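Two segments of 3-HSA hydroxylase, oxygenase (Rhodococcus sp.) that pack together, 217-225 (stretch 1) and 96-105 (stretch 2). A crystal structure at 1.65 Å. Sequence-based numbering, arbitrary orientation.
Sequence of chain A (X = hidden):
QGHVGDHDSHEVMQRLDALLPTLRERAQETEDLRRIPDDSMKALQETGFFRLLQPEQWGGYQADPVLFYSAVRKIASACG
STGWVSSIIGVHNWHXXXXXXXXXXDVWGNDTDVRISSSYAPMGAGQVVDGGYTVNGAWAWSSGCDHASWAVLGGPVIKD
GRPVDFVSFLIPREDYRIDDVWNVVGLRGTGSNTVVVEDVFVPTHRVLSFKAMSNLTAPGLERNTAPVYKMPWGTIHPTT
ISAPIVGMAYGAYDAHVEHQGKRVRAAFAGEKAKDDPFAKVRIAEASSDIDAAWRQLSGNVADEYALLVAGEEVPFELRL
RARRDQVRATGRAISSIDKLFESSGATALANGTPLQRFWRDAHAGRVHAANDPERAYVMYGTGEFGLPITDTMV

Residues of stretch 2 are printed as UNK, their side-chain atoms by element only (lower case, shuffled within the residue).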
# COMPACT_ATOMS: atom_id res chain seq x y z
N THR A 217 18.10 29.54 -25.81
CA THR A 217 18.53 30.89 -26.16
C THR A 217 18.96 31.74 -24.95
O THR A 217 19.21 32.94 -25.12
CB THR A 217 17.48 31.69 -26.97
OG1 THR A 217 16.30 31.91 -26.18
CG2 THR A 217 17.12 30.97 -28.28
N ALA A 218 19.09 31.14 -23.76
CA ALA A 218 19.56 31.91 -22.60
C ALA A 218 20.91 32.51 -22.95
O ALA A 218 21.75 31.81 -23.55
CB ALA A 218 19.66 31.03 -21.35
N PRO A 219 21.13 33.80 -22.62
CA PRO A 219 22.34 34.49 -23.08
C PRO A 219 23.65 33.96 -22.51
O PRO A 219 24.70 34.13 -23.15
CB PRO A 219 22.11 35.95 -22.64
CG PRO A 219 21.13 35.87 -21.53
CD PRO A 219 20.25 34.70 -21.85
N GLY A 220 23.59 33.32 -21.34
CA GLY A 220 24.81 32.78 -20.68
C GLY A 220 25.42 31.61 -21.43
O GLY A 220 26.60 31.28 -21.22
N LEU A 221 24.63 30.97 -22.28
CA LEU A 221 25.09 29.80 -23.05
C LEU A 221 26.15 30.17 -24.07
O LEU A 221 26.87 29.30 -24.56
CB LEU A 221 23.92 29.12 -23.77
CG LEU A 221 22.85 28.48 -22.89
CD1 LEU A 221 21.78 27.91 -23.80
CD2 LEU A 221 23.43 27.41 -21.98
N GLU A 222 26.24 31.46 -24.41
CA GLU A 222 27.20 31.88 -25.45
C GLU A 222 28.63 31.61 -24.98
O GLU A 222 29.44 31.04 -25.71
CB GLU A 222 27.00 33.36 -25.79
CG GLU A 222 27.95 33.84 -26.89
CD GLU A 222 27.85 35.34 -27.17
OE1 GLU A 222 27.13 36.07 -26.44
OE2 GLU A 222 28.53 35.80 -28.12
N ARG A 223 28.91 31.99 -23.74
CA ARG A 223 30.23 31.77 -23.15
C ARG A 223 30.29 30.52 -22.28
O ARG A 223 31.34 29.88 -22.18
CB ARG A 223 30.70 33.02 -22.38
CG ARG A 223 30.91 34.23 -23.30
CD ARG A 223 31.67 35.36 -22.62
NE ARG A 223 32.71 34.86 -21.72
CZ ARG A 223 33.70 35.59 -21.21
NH1 ARG A 223 33.80 36.88 -21.52
NH2 ARG A 223 34.59 35.02 -20.40
N ASN A 224 29.17 30.15 -21.64
CA ASN A 224 29.16 28.96 -20.81
C ASN A 224 28.64 27.77 -21.63
O ASN A 224 27.45 27.46 -21.63
CB ASN A 224 28.33 29.19 -19.54
CG ASN A 224 28.92 30.27 -18.64
OD1 ASN A 224 30.14 30.38 -18.51
ND2 ASN A 224 28.06 31.07 -18.01
N THR A 225 29.57 27.14 -22.34
CA THR A 225 29.24 26.17 -23.39
C THR A 225 29.21 24.72 -22.89
O THR A 225 28.90 23.80 -23.68
CB THR A 225 30.25 26.27 -24.58
OG1 THR A 225 31.55 25.96 -24.08
CG2 THR A 225 30.26 27.69 -25.17
N UNK A 96 22.53 30.72 -12.59
CA UNK A 96 23.17 31.99 -12.94
C UNK A 96 24.02 31.90 -14.21
O UNK A 96 24.19 32.88 -14.91
c UNK A 96 24.52 33.96 -11.93
c UNK A 96 25.45 34.37 -10.78
c UNK A 96 24.01 32.52 -11.77
c UNK A 96 23.38 34.96 -12.08
N UNK A 97 24.57 30.72 -14.49
CA UNK A 97 25.35 30.48 -15.72
C UNK A 97 24.55 30.78 -16.98
O UNK A 97 25.14 30.97 -18.04
c UNK A 97 25.83 29.04 -15.75
N UNK A 98 23.22 30.77 -16.85
CA UNK A 98 22.32 30.99 -17.98
C UNK A 98 21.98 32.47 -18.17
O UNK A 98 21.56 32.87 -19.26
c UNK A 98 21.19 28.64 -17.64
c UNK A 98 21.04 30.16 -17.85
c UNK A 98 19.83 28.00 -17.33
c UNK A 98 21.79 28.02 -18.86
N UNK A 99 22.17 33.27 -17.11
CA UNK A 99 21.94 34.71 -17.21
C UNK A 99 23.03 35.33 -18.10
O UNK A 99 24.05 34.70 -18.42
c UNK A 99 21.98 35.40 -15.84
c UNK A 99 19.91 36.38 -14.75
c UNK A 99 18.75 36.25 -13.93
c UNK A 99 20.71 35.26 -15.03
c UNK A 99 20.35 34.02 -14.47
c UNK A 99 18.41 35.00 -13.39
c UNK A 99 19.20 33.89 -13.67
N UNK A 100 22.81 36.59 -18.47
CA UNK A 100 23.79 37.33 -19.27
C UNK A 100 25.16 37.31 -18.59
O UNK A 100 25.26 37.25 -17.34
c UNK A 100 23.32 38.78 -19.44
o UNK A 100 23.38 39.46 -18.20
N UNK A 101 26.21 37.41 -19.41
CA UNK A 101 27.56 37.52 -18.90
C UNK A 101 27.66 38.69 -17.91
O UNK A 101 28.36 38.59 -16.89
c UNK A 101 28.54 37.73 -20.06
o UNK A 101 30.29 35.58 -19.49
n UNK A 101 31.63 36.88 -18.22
c UNK A 101 29.97 37.96 -19.63
c UNK A 101 30.64 36.70 -19.11
N UNK A 102 26.95 39.78 -18.20
CA UNK A 102 27.02 40.97 -17.35
C UNK A 102 26.45 40.68 -15.97
O UNK A 102 27.01 41.11 -14.97
n UNK A 102 25.44 45.69 -17.22
c UNK A 102 26.29 42.14 -18.00
c UNK A 102 25.61 44.57 -17.93
o UNK A 102 25.15 44.43 -19.07
c UNK A 102 26.43 43.45 -17.25
N UNK A 103 25.35 39.93 -15.92
CA UNK A 103 24.75 39.54 -14.64
C UNK A 103 25.72 38.66 -13.82
O UNK A 103 25.90 38.85 -12.61
c UNK A 103 23.44 38.80 -14.86
N UNK A 104 26.37 37.71 -14.49
CA UNK A 104 27.37 36.87 -13.80
C UNK A 104 28.54 37.71 -13.27
O UNK A 104 29.01 37.48 -12.17
o UNK A 104 28.43 33.33 -16.24
n UNK A 104 26.69 34.03 -17.49
c UNK A 104 27.91 35.80 -14.73
c UNK A 104 26.87 34.81 -15.20
c UNK A 104 27.39 33.97 -16.35
N UNK A 105 28.98 38.68 -14.07
CA UNK A 105 30.02 39.60 -13.63
C UNK A 105 29.54 40.42 -12.41
O UNK A 105 30.29 40.61 -11.45
c UNK A 105 30.45 40.52 -14.78
c UNK A 105 32.87 41.10 -14.14
c UNK A 105 31.45 41.61 -14.37
o UNK A 105 33.25 40.05 -14.71
o UNK A 105 33.62 41.77 -13.38
O HOH W 1 28.20 33.72 -19.87

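Position 96 carries four carbons, forked at the second, and its CA-to-CB bond points away from stretch 1, which it does not touch. The fork names Leu96. Its backbone O accepts from the N of position 99, 3.0 Å away, closing a type I beta turn that offers carbonyls to stretch 1.

Position 97 has a single side-chain carbon, which lies 3.8 Å from Asn224 ND2; a lone carbon is Ala97. The main business is done by the backbone: Asn224 ND2 donates to Ala97 O at 2.9 Å, and Gly220 CA approaches the same Ala97 O at 3.2 Å in a CA-H...O contact.

Position 98 again shows four carbons forked at the second. One carbon of the fork lies 3.6 Å from Leu221 CD2, and CB lies 3.9 Å from Ala218 CB; this is Leu98, with CD2 as the carbon that meets Leu221. Gly220 N donates to Leu98 O at 2.9 Å, while Pro219 CD sits 3.4 Å from that same Leu98 O, so polar and apolar groups share one small site.

Position 99 has one carbon followed by a six-carbon ring with no heteroatom: Phe99. The CA-to-CB bond points away, leaving the backbone to face stretch 1, and Phe99 O comes within 3.1 Å of Gly220 CA.

Position 100 holds one carbon and one oxygen, with the carbon 4.2 Å from Pro219 CG. An unbranched C-O is Ser100. Its OG, at chi1 p, accepts from the N of position 103 at 3.0 Å and caps the helix that begins just after it.

Position 101 has three carbons, the third bearing one oxygen and one nitrogen. Its oxygen lies over one face of the Arg223 guanidinium, 3.4 Å from Arg223 NE, where the angle is too poor for a hydrogen bond; an amide on three carbons is Gln101. Water 1 donates to Gln101 OE1 at 2.8 Å and to Gly220 O at 3.2 Å, bridging the stretches.

Position 102 repeats the three carbons and terminal amide but is out of reach of stretch 1; it is Gln102.

Position 103 has one carbon, also out of reach: Ala103, whose N supplies the proton for the serine cap.

Position 104 is a third chain of three carbons with O and N; here the CA-to-CB bond points toward stretch 1, and the oxygen lies 2.9 Å from Asn224 ND2. This is Gln104. OE1 accepts from Asn224 ND2, while NE2 donates to Phe99 O at 2.9 Å and to water 1 at 2.8 Å, tying helix to turn.

Position 105 has three carbons, the third with two oxygens, a carboxylate: Glu105, exposed and remote from stretch 1.

The contact works by close backbone approach. Gly220 and Leu98 bring their CA atoms to 4.1 Å, and an ideal CB on Gly220 would lie 1.9 Å from Ala97 O, so the bare glycine is what fits. Asn224 then serves two acceptors, Ala97 O and Gln104 OE1, joining turn and helix through one amide, with the leucine pair as apolar packing.

Stretch 2 (96-105) LALFSQQAQE
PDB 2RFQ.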